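Local structure of kappa-carrageenase (Zobellia galactanivorans, 5OCR) at residues His74-Asn78 against Ile256-Thr260; Arg242-Val246 against Lys263-Leu268; Ala52-Asn56 against Pro80-Thr84; Gly45-Asn49 against Phe119-Ser123. The protein probably hydrolyses the marine polysaccharide kappa-carrageenan, this chain being the family 16 glycoside hydrolase part of a longer protein. All blocks are in the same frame, centred on the assembly; numbering follows the deposited sequence. Where two conformers were deposited one is given.

Interaction 1 of 4, residues His74-Asn78 against Ile256-Thr260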
# COMPACT_ATOMS: atom_id res chain seq x y z
N HIS A 74 -10.36 -7.97 -14.74
CA HIS A 74 -11.58 -7.27 -15.16
C HIS A 74 -12.74 -8.22 -14.96
O HIS A 74 -12.68 -9.39 -15.37
CB HIS A 74 -11.46 -6.93 -16.67
CG HIS A 74 -12.64 -6.23 -17.25
ND1 HIS A 74 -12.97 -6.37 -18.57
CD2 HIS A 74 -13.48 -5.27 -16.73
CE1 HIS A 74 -14.07 -5.58 -18.82
NE2 HIS A 74 -14.37 -4.92 -17.73
N ASN A 75 -13.82 -7.73 -14.36
CA ASN A 75 -15.01 -8.60 -14.19
C ASN A 75 -15.50 -9.19 -15.53
O ASN A 75 -15.64 -8.47 -16.52
CB ASN A 75 -16.17 -7.89 -13.52
CG ASN A 75 -15.81 -7.37 -12.13
OD1 ASN A 75 -14.74 -7.67 -11.59
ND2 ASN A 75 -16.72 -6.63 -11.54
N ALA A 76 -15.72 -10.50 -15.54
CA ALA A 76 -16.34 -11.20 -16.69
C ALA A 76 -17.51 -10.37 -17.23
O ALA A 76 -18.38 -9.88 -16.45
CB ALA A 76 -16.84 -12.60 -16.29
N ASN A 77 -17.51 -10.15 -18.56
CA ASN A 77 -18.65 -9.49 -19.26
C ASN A 77 -18.76 -7.95 -18.94
O ASN A 77 -19.73 -7.27 -19.33
CB ASN A 77 -19.98 -10.20 -18.93
CG ASN A 77 -19.92 -11.71 -19.14
OD1 ASN A 77 -19.28 -12.20 -20.06
ND2 ASN A 77 -20.60 -12.44 -18.34
N ASN A 78 -17.79 -7.43 -18.20
CA ASN A 78 -17.82 -6.03 -17.79
C ASN A 78 -19.04 -5.76 -16.87
O ASN A 78 -19.51 -4.65 -16.76
CB ASN A 78 -17.78 -5.03 -18.97
CG ASN A 78 -17.54 -3.59 -18.51
OD1 ASN A 78 -16.64 -3.33 -17.70
ND2 ASN A 78 -18.37 -2.67 -18.97
N ILE A 256 -14.62 3.98 -13.02
CA ILE A 256 -15.02 4.36 -14.44
C ILE A 256 -15.38 3.07 -15.15
O ILE A 256 -14.67 2.07 -15.04
CB ILE A 256 -13.84 5.10 -15.13
CG1 ILE A 256 -13.43 6.33 -14.27
CG2 ILE A 256 -14.10 5.37 -16.61
CD1 ILE A 256 -12.58 7.34 -14.97
N ASN A 257 -16.50 3.03 -15.85
CA ASN A 257 -16.80 1.91 -16.69
C ASN A 257 -15.82 1.86 -17.87
O ASN A 257 -15.81 2.80 -18.71
CB ASN A 257 -18.25 2.03 -17.18
CG ASN A 257 -18.69 0.90 -18.06
OD1 ASN A 257 -17.90 0.11 -18.60
ND2 ASN A 257 -20.03 0.82 -18.26
N PRO A 258 -14.96 0.81 -17.91
CA PRO A 258 -13.99 0.80 -18.95
C PRO A 258 -14.54 0.72 -20.34
O PRO A 258 -13.82 1.12 -21.22
CB PRO A 258 -12.99 -0.30 -18.51
CG PRO A 258 -13.85 -1.29 -17.78
CD PRO A 258 -14.91 -0.44 -17.11
N GLU A 259 -15.86 0.41 -20.55
CA GLU A 259 -16.52 0.56 -21.89
C GLU A 259 -17.13 1.95 -22.23
O GLU A 259 -17.72 2.18 -23.31
CB GLU A 259 -17.55 -0.53 -22.15
CG GLU A 259 -17.25 -1.90 -21.53
CD GLU A 259 -16.03 -2.64 -22.09
OE1 GLU A 259 -15.57 -2.29 -23.20
OE2 GLU A 259 -15.54 -3.62 -21.44
N THR A 260 -17.00 2.89 -21.32
CA THR A 260 -17.46 4.26 -21.55
C THR A 260 -16.35 5.26 -21.70
O THR A 260 -16.65 6.45 -21.81
CB THR A 260 -18.26 4.81 -20.35
OG1 THR A 260 -17.39 4.90 -19.14
CG2 THR A 260 -19.46 3.95 -20.15
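The imidazole of His74 turns an edge to Glu259, whose OE2 lies near the ring plane 3.6 Å from His74 CE1, with carboxylate and ring inclined by 44°. Also at the ring edge, His74 NE2 donates to Asn78 OD1 (2.8 Å) in a nearly straight bond that runs in the imidazole plane but arrives tilted from the carbonyl plane of the amide. Pro258 CG approaches the ring obliquely, and Phe86 meets it as well. The Asn78 amide is thus used at both ends. Its OD1 accepts the bond from His74 NE2 and touches Pro258 CD, while ND2 donates close to its own amide plane to Asn257 OD1 (2.8 Å, 162°). Extension of Asn78 with CG anti to the backbone N (chi1 -169°) carries the amide across to the other loop. A leucine here would probably leave His74 NE2 and Asn257 OD1 without their shared partner and the imidazole freer to turn. Asn257 OD1 is gripped twice, since Glu259 N reaches it from the opposite face to Asn78 ND2. This second bond closes an Asx turn, here tied by a side-chain amide to the loop between strands 67-74 and 86-97 of the GH16 jellyroll.

Interaction 2 of 4, residues Arg242-Val246 against Lys263-Leu268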
# COMPACT_ATOMS: atom_id res chain seq x y z
N ARG A 242 -6.11 2.56 -10.38
CA ARG A 242 -5.92 3.99 -10.58
C ARG A 242 -6.43 4.44 -11.95
O ARG A 242 -6.87 3.66 -12.75
CB ARG A 242 -4.43 4.37 -10.56
CG ARG A 242 -3.78 3.97 -9.22
CD ARG A 242 -4.26 4.91 -8.13
NE ARG A 242 -3.52 4.74 -6.83
CZ ARG A 242 -3.95 3.97 -5.81
NH1 ARG A 242 -5.06 3.21 -5.95
NH2 ARG A 242 -3.28 3.93 -4.65
N LYS A 243 -6.31 5.74 -12.16
CA LYS A 243 -6.74 6.31 -13.44
C LYS A 243 -5.90 5.60 -14.55
O LYS A 243 -4.64 5.32 -14.33
CB LYS A 243 -6.51 7.76 -13.29
CG LYS A 243 -5.46 8.35 -14.14
CD LYS A 243 -5.83 9.83 -14.10
CE LYS A 243 -4.80 10.71 -14.78
NZ LYS A 243 -5.11 10.82 -16.22
N PRO A 244 -6.48 5.29 -15.73
CA PRO A 244 -7.74 5.77 -16.26
C PRO A 244 -8.98 4.98 -15.76
O PRO A 244 -10.07 5.25 -16.22
CB PRO A 244 -7.55 5.64 -17.77
CG PRO A 244 -6.75 4.36 -17.91
CD PRO A 244 -5.82 4.38 -16.67
N PHE A 245 -8.82 4.03 -14.83
CA PHE A 245 -9.95 3.21 -14.39
C PHE A 245 -10.69 3.80 -13.19
O PHE A 245 -11.68 3.26 -12.75
CB PHE A 245 -9.45 1.83 -14.00
CG PHE A 245 -8.80 1.09 -15.13
CD1 PHE A 245 -9.53 0.80 -16.31
CD2 PHE A 245 -7.47 0.71 -15.05
CE1 PHE A 245 -8.92 0.08 -17.34
CE2 PHE A 245 -6.85 -0.02 -16.09
CZ PHE A 245 -7.57 -0.35 -17.21
N VAL A 246 -10.17 4.88 -12.62
CA VAL A 246 -10.88 5.55 -11.56
C VAL A 246 -10.71 7.05 -11.81
O VAL A 246 -9.81 7.49 -12.52
CB VAL A 246 -10.29 5.23 -10.18
CG1 VAL A 246 -10.08 3.73 -9.99
CG2 VAL A 246 -8.89 5.82 -10.08
N LYS A 263 -9.63 5.84 -22.91
CA LYS A 263 -8.32 5.49 -22.29
C LYS A 263 -8.42 4.22 -21.47
O LYS A 263 -7.55 3.31 -21.58
CB LYS A 263 -7.69 6.67 -21.55
CG LYS A 263 -7.23 7.71 -22.58
CD LYS A 263 -7.72 9.09 -22.21
CE LYS A 263 -6.67 9.83 -21.38
NZ LYS A 263 -5.33 9.85 -22.05
N ALA A 264 -9.50 4.11 -20.71
CA ALA A 264 -9.76 2.86 -19.97
C ALA A 264 -9.96 1.66 -20.88
O ALA A 264 -9.30 0.66 -20.67
CB ALA A 264 -10.90 3.04 -18.97
N ARG A 265 -10.79 1.78 -21.95
CA ARG A 265 -10.94 0.70 -22.92
C ARG A 265 -9.61 0.27 -23.55
O ARG A 265 -9.32 -0.94 -23.66
CB ARG A 265 -11.97 1.07 -24.00
CG ARG A 265 -12.48 -0.17 -24.70
CD ARG A 265 -13.64 0.34 -25.55
NE ARG A 265 -14.17 -0.63 -26.49
CZ ARG A 265 -13.59 -0.92 -27.64
NH1 ARG A 265 -12.45 -0.33 -28.01
NH2 ARG A 265 -14.14 -1.81 -28.40
N GLU A 266 -8.80 1.22 -23.97
CA GLU A 266 -7.57 0.74 -24.61
C GLU A 266 -6.62 0.08 -23.62
O GLU A 266 -5.97 -0.91 -23.97
CB GLU A 266 -6.93 1.75 -25.55
CG GLU A 266 -6.56 3.05 -24.89
CD GLU A 266 -5.23 3.55 -25.41
OE1 GLU A 266 -4.64 2.88 -26.31
OE2 GLU A 266 -4.76 4.61 -24.91
N LYS A 267 -6.56 0.54 -22.37
CA LYS A 267 -5.78 -0.25 -21.35
C LYS A 267 -6.33 -1.65 -20.99
O LYS A 267 -5.64 -2.44 -20.35
CB LYS A 267 -5.57 0.51 -20.05
CG LYS A 267 -4.70 1.73 -20.23
CD LYS A 267 -3.69 1.78 -19.13
CE LYS A 267 -2.73 2.90 -19.42
NZ LYS A 267 -1.40 2.32 -19.22
N LEU A 268 -7.60 -1.97 -21.30
CA LEU A 268 -8.09 -3.35 -21.04
C LEU A 268 -7.31 -4.45 -21.69
O LEU A 268 -7.26 -5.58 -21.16
CB LEU A 268 -9.58 -3.51 -21.39
CG LEU A 268 -10.59 -2.79 -20.52
CD1 LEU A 268 -11.88 -2.97 -21.29
CD2 LEU A 268 -10.71 -3.37 -19.09
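Pro244 approaches the helix most closely at Ala264, their CA atoms 5.1 Å apart. The peptide bond before Pro244 is cis, and Phe245 N donates to Arg242 O, which closes residues 242-245 into a type VI turn that presents its proline to helix 262-267. On the helix side, Lys267 N bonds back to Lys263 O, whereas the bond from Leu268 N to Ala264 O is weak, and Leu268 N also donates to Arg265 O. The Pro244 ring lies against the helix at Lys263 and Lys267: its CB is 3.9 Å from Lys263 CB, and its CG rests near Lys267 CG, the two side chains crossing at about a right angle. Phe245 fills the neighbouring position. With CG anti to its own carbonyl carbon (chi1 -61°), the ring swings toward the helix and meets it obliquely: CD1 is 3.7 Å from Ala264 CB, CE1 is 3.4 Å from Ala264 O, and CZ packs on Lys267 CB at 3.6 Å. Leu268 CD2 adds a looser touch at 4.3 Å from Phe245 CE1. Replacing Phe245 with a serine would probably open a gap beside Ala264 and Lys267 CB, leaving Pro244 as the main contact of the 242-246 loop with the helix. Phe86 meets the same phenyl ring from outside the two segments. Lys267 packs through its aliphatic part, and its NZ is hydrogen-bonded to Glu113 O. No hydrogen bond joins the segments, so their cohesion is mainly van der Waals, with the lysine stems serving as hydrocarbon and the charged ends directed elsewhere.

Interaction 3 of 4, residues Ala52-Asn56 against Pro80-Thr84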
# COMPACT_ATOMS: atom_id res chain seq x y z
N ALA A 52 -13.73 1.68 -5.44
CA ALA A 52 -13.48 1.50 -6.83
C ALA A 52 -13.22 0.13 -7.34
O ALA A 52 -13.12 -0.03 -8.53
CB ALA A 52 -12.43 2.51 -7.38
N TRP A 53 -13.04 -0.90 -6.46
CA TRP A 53 -12.87 -2.27 -6.93
C TRP A 53 -13.14 -3.17 -5.77
O TRP A 53 -13.32 -2.64 -4.70
CB TRP A 53 -11.45 -2.50 -7.46
CG TRP A 53 -10.36 -2.40 -6.42
CD1 TRP A 53 -9.83 -3.47 -5.69
CD2 TRP A 53 -9.62 -1.21 -5.98
NE1 TRP A 53 -8.86 -3.03 -4.83
CE2 TRP A 53 -8.64 -1.70 -4.97
CE3 TRP A 53 -9.69 0.17 -6.25
CZ2 TRP A 53 -7.80 -0.79 -4.24
CZ3 TRP A 53 -8.84 1.05 -5.56
CH2 TRP A 53 -7.91 0.58 -4.60
N LYS A 54 -13.16 -4.48 -5.95
CA LYS A 54 -13.32 -5.43 -4.86
C LYS A 54 -12.14 -6.42 -4.76
O LYS A 54 -11.35 -6.56 -5.70
CB LYS A 54 -14.60 -6.23 -5.06
CG LYS A 54 -15.76 -5.31 -4.62
CD LYS A 54 -17.11 -5.77 -5.01
CE LYS A 54 -18.13 -4.83 -4.34
NZ LYS A 54 -18.02 -3.46 -4.88
N TRP A 55 -12.06 -7.11 -3.64
CA TRP A 55 -11.00 -8.06 -3.46
C TRP A 55 -11.51 -9.42 -3.75
O TRP A 55 -12.67 -9.71 -3.39
CB TRP A 55 -10.51 -8.03 -2.00
CG TRP A 55 -10.11 -6.66 -1.58
CD1 TRP A 55 -10.76 -5.81 -0.66
CD2 TRP A 55 -8.90 -5.93 -2.01
NE1 TRP A 55 -10.03 -4.67 -0.46
CE2 TRP A 55 -8.94 -4.64 -1.32
CE3 TRP A 55 -7.84 -6.20 -2.91
CZ2 TRP A 55 -7.94 -3.68 -1.47
CZ3 TRP A 55 -6.83 -5.24 -3.05
CH2 TRP A 55 -6.91 -3.98 -2.40
N ASN A 56 -10.71 -10.24 -4.40
CA ASN A 56 -11.00 -11.67 -4.55
C ASN A 56 -9.70 -12.45 -4.45
O ASN A 56 -9.05 -12.83 -5.46
CB ASN A 56 -11.74 -11.97 -5.92
CG ASN A 56 -12.25 -13.43 -5.98
OD1 ASN A 56 -11.77 -14.29 -5.24
ND2 ASN A 56 -13.15 -13.71 -6.90
N PRO A 80 -20.85 -4.97 -13.60
CA PRO A 80 -20.55 -4.38 -12.28
C PRO A 80 -20.95 -5.27 -11.10
O PRO A 80 -22.00 -5.98 -11.17
CB PRO A 80 -21.41 -3.10 -12.25
CG PRO A 80 -22.41 -3.21 -13.35
CD PRO A 80 -21.84 -4.19 -14.38
N ASP A 81 -20.19 -5.16 -10.00
CA ASP A 81 -20.57 -5.78 -8.77
C ASP A 81 -20.57 -4.69 -7.75
O ASP A 81 -19.50 -4.22 -7.39
CB ASP A 81 -19.48 -6.80 -8.42
CG ASP A 81 -19.78 -7.56 -7.15
OD1 ASP A 81 -20.95 -7.62 -6.73
OD2 ASP A 81 -18.82 -8.04 -6.54
N GLY A 82 -21.73 -4.20 -7.31
CA GLY A 82 -21.67 -3.14 -6.30
C GLY A 82 -20.93 -1.90 -6.78
O GLY A 82 -20.08 -1.34 -6.05
N GLY A 83 -21.19 -1.55 -8.03
CA GLY A 83 -20.65 -0.28 -8.62
C GLY A 83 -19.21 -0.42 -9.18
O GLY A 83 -18.59 0.60 -9.54
N THR A 84 -18.63 -1.63 -9.17
CA THR A 84 -17.22 -1.75 -9.55
C THR A 84 -17.02 -2.84 -10.61
O THR A 84 -17.87 -3.74 -10.76
CB THR A 84 -16.33 -2.06 -8.33
OG1 THR A 84 -16.60 -3.35 -7.77
CG2 THR A 84 -16.56 -1.01 -7.26
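Trp53 and Thr84 bring the two backbones nearest, 5.1 Å apart at their CA atoms, where the chain entering strand 54-55 runs beside a type I' turn from Asp81 to Thr84. Lys54 reaches across to this turn. Its chain is extended until a final bend at chi4 (66°) brings NZ over the turn, where it donates to Asp81 O (3.0 Å) and, more weakly, to Gly82 O. Asp81 O also accepts from Thr84 N, which comes to it from the face opposite to the ammonium group. The Asp81 carboxylate meets the stem of the lysine instead of its tip: OD2 lies 3.2 Å from Lys54 CD but 4.9 Å from Lys54 NZ, so the opposite charges are near without pairing directly. The turn has the paired Asp81-Thr84 backbone bonds of a two-residue hairpin loop, and it lies just ahead of strand 86-97, to which strand 54-55 pairs in parallel in the jellyroll. Positive phi angles suit glycine at both Gly82 and Gly83, and a CB on Gly82 would clash with Lys54 NZ. Farther along, the methyl of Thr84 presses on the peptide between Ala52 and Trp53, with CG2 3.5 Å from Ala52 C. The side chain of Trp53 leaves the backbone away from the turn, and its NE1 sits 3.3 Å above one face of the Trp55 ring, offset toward the rim, while Trp55 CE3 lies in plane at the edge of the Trp53 indole.

Interaction 4 of 4, residues Gly45-Asn49 against Phe119-Ser123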
# COMPACT_ATOMS: atom_id res chain seq x y z
N GLY A 45 -13.16 -10.60 4.07
CA GLY A 45 -14.00 -10.02 5.08
C GLY A 45 -13.39 -8.74 5.58
O GLY A 45 -13.68 -7.64 5.08
N ASN A 46 -12.49 -8.86 6.50
CA ASN A 46 -11.92 -7.73 7.14
C ASN A 46 -10.87 -7.00 6.25
O ASN A 46 -9.74 -6.82 6.67
CB ASN A 46 -11.34 -8.29 8.43
CG ASN A 46 -12.36 -9.20 9.13
OD1 ASN A 46 -13.42 -8.74 9.53
ND2 ASN A 46 -12.06 -10.47 9.22
N LEU A 47 -11.25 -6.58 5.04
CA LEU A 47 -10.26 -5.96 4.06
C LEU A 47 -10.60 -4.50 3.82
O LEU A 47 -11.75 -4.10 4.09
CB LEU A 47 -10.25 -6.77 2.73
CG LEU A 47 -9.83 -8.23 2.91
CD1 LEU A 47 -10.01 -9.02 1.63
CD2 LEU A 47 -8.37 -8.32 3.44
N PRO A 48 -9.64 -3.67 3.27
CA PRO A 48 -9.96 -2.23 3.14
C PRO A 48 -11.20 -1.96 2.34
O PRO A 48 -11.51 -2.64 1.34
CB PRO A 48 -8.74 -1.61 2.39
CG PRO A 48 -7.70 -2.65 2.32
CD PRO A 48 -8.23 -3.95 2.92
N ASN A 49 -11.94 -0.97 2.84
CA ASN A 49 -13.02 -0.33 2.05
C ASN A 49 -12.43 0.21 0.76
O ASN A 49 -11.42 0.90 0.79
CB ASN A 49 -13.65 0.79 2.90
CG ASN A 49 -14.59 0.24 3.94
OD1 ASN A 49 -15.31 -0.74 3.68
ND2 ASN A 49 -14.60 0.85 5.14
N PHE A 119 2.76 -1.17 -0.53
CA PHE A 119 3.05 -1.86 0.75
C PHE A 119 2.71 -0.80 1.80
O PHE A 119 3.21 0.34 1.74
CB PHE A 119 4.57 -2.16 0.76
CG PHE A 119 5.09 -2.74 2.05
CD1 PHE A 119 4.31 -3.70 2.83
CD2 PHE A 119 6.44 -2.51 2.42
CE1 PHE A 119 4.90 -4.26 3.97
CE2 PHE A 119 6.99 -3.10 3.56
CZ PHE A 119 6.22 -3.98 4.35
N TRP A 120 1.87 -1.14 2.79
CA TRP A 120 1.35 -0.07 3.64
C TRP A 120 0.80 -0.65 4.92
O TRP A 120 0.54 -1.86 5.00
CB TRP A 120 0.31 0.79 2.88
CG TRP A 120 -0.87 0.04 2.30
CD1 TRP A 120 -0.86 -0.97 1.29
CD2 TRP A 120 -2.27 0.23 2.65
NE1 TRP A 120 -2.13 -1.36 1.01
CE2 TRP A 120 -3.03 -0.70 1.84
CE3 TRP A 120 -2.94 1.10 3.51
CZ2 TRP A 120 -4.46 -0.73 1.87
CZ3 TRP A 120 -4.38 1.00 3.62
CH2 TRP A 120 -5.12 0.13 2.81
N LEU A 121 0.68 0.21 5.93
CA LEU A 121 0.26 -0.22 7.30
C LEU A 121 -0.97 0.61 7.59
O LEU A 121 -0.97 1.80 7.33
CB LEU A 121 1.37 0.07 8.36
CG LEU A 121 2.82 -0.17 7.82
CD1 LEU A 121 3.86 0.33 8.82
CD2 LEU A 121 3.03 -1.66 7.55
N TYR A 122 -2.08 0.04 8.13
CA TYR A 122 -3.22 0.90 8.40
C TYR A 122 -4.01 0.33 9.58
O TYR A 122 -3.97 -0.87 9.84
CB TYR A 122 -4.14 1.12 7.20
CG TYR A 122 -5.06 -0.02 6.84
CD1 TYR A 122 -4.55 -1.21 6.29
CD2 TYR A 122 -6.41 0.12 7.01
CE1 TYR A 122 -5.39 -2.26 5.92
CE2 TYR A 122 -7.27 -0.89 6.63
CZ TYR A 122 -6.76 -2.09 6.11
OH TYR A 122 -7.67 -3.07 5.80
N SER A 123 -4.64 1.27 10.31
CA SER A 123 -5.49 0.86 11.47
C SER A 123 -6.94 0.80 11.18
O SER A 123 -7.40 1.13 10.11
CB SER A 123 -5.42 1.87 12.59
OG SER A 123 -5.88 3.17 12.17
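Pro48 packs against Trp120 and Tyr122, alternate residues of strand 115-122, whose side chains project from the same side of the GH16 beta-jellyroll. Trp120 also touches Glu138 and Asp140 on strand 134-144, which carries an ExDxxE sequence, the catalytic signature in GH16 relatives, so the contact probably borders the substrate cleft. The tight part is the proline ring. Its CG lies 3.8 Å from Trp120 CZ2 and 3.9 Å from Tyr122 CZ, approaching both aromatic rings obliquely. Between the aromatics, Trp120 CH2 sits 3.8 Å above one face of the phenol, offset toward its rim. Both carry CG between the backbone N and the carbonyl carbon (chi1 56° and 76°), which lifts both rings off the strand so that the edge of the indole lies over the phenol. Their polar groups are taken elsewhere: Trp120 NE1 bonds to Ser238 OG and Tyr122 OH to Lys92 NZ.

The other part of the 45-49 loop is loose. Leu47 points away from the strand, and Asn46, an exposed residue, comes no nearer than its backbone O, 4.4 Å from Tyr122 OH. Lys92 NZ bonds to this Asn46 O, so one ammonium group links the Asn46 carbonyl and the phenol oxygen. Back at the tight side, Tyr122 OH comes within 3.1 Å of Pro48 CD and 3.3 Å of Pro48 N, a tertiary nitrogen that cannot donate.

In the fold
Interactions 1, 2 and 3 cluster at one end of the jellyroll, while interaction 4 lies nearer its middle. Interactions 1 and 2, with centres about 10 Å apart, are joined by a probable hydrogen bond from Ile256 N to Phe245 O (3.0 Å). Interaction 3 touches interaction 2 through Ala52 CB and Val246 CG1 (3.7 Å), and shares the 74-84 loop with interaction 1. It lies within the loop closed by interaction 4, and Trp55 NE1 probably bonds to Pro48 O (3.1 Å). Two contacts reach toward the probable cleft: Arg242 forms a salt bridge with Glu143 of strand 134-144, and the side chain of Trp120 lies about 4 Å from a bound glycerol, probably from the crystallisation liquor.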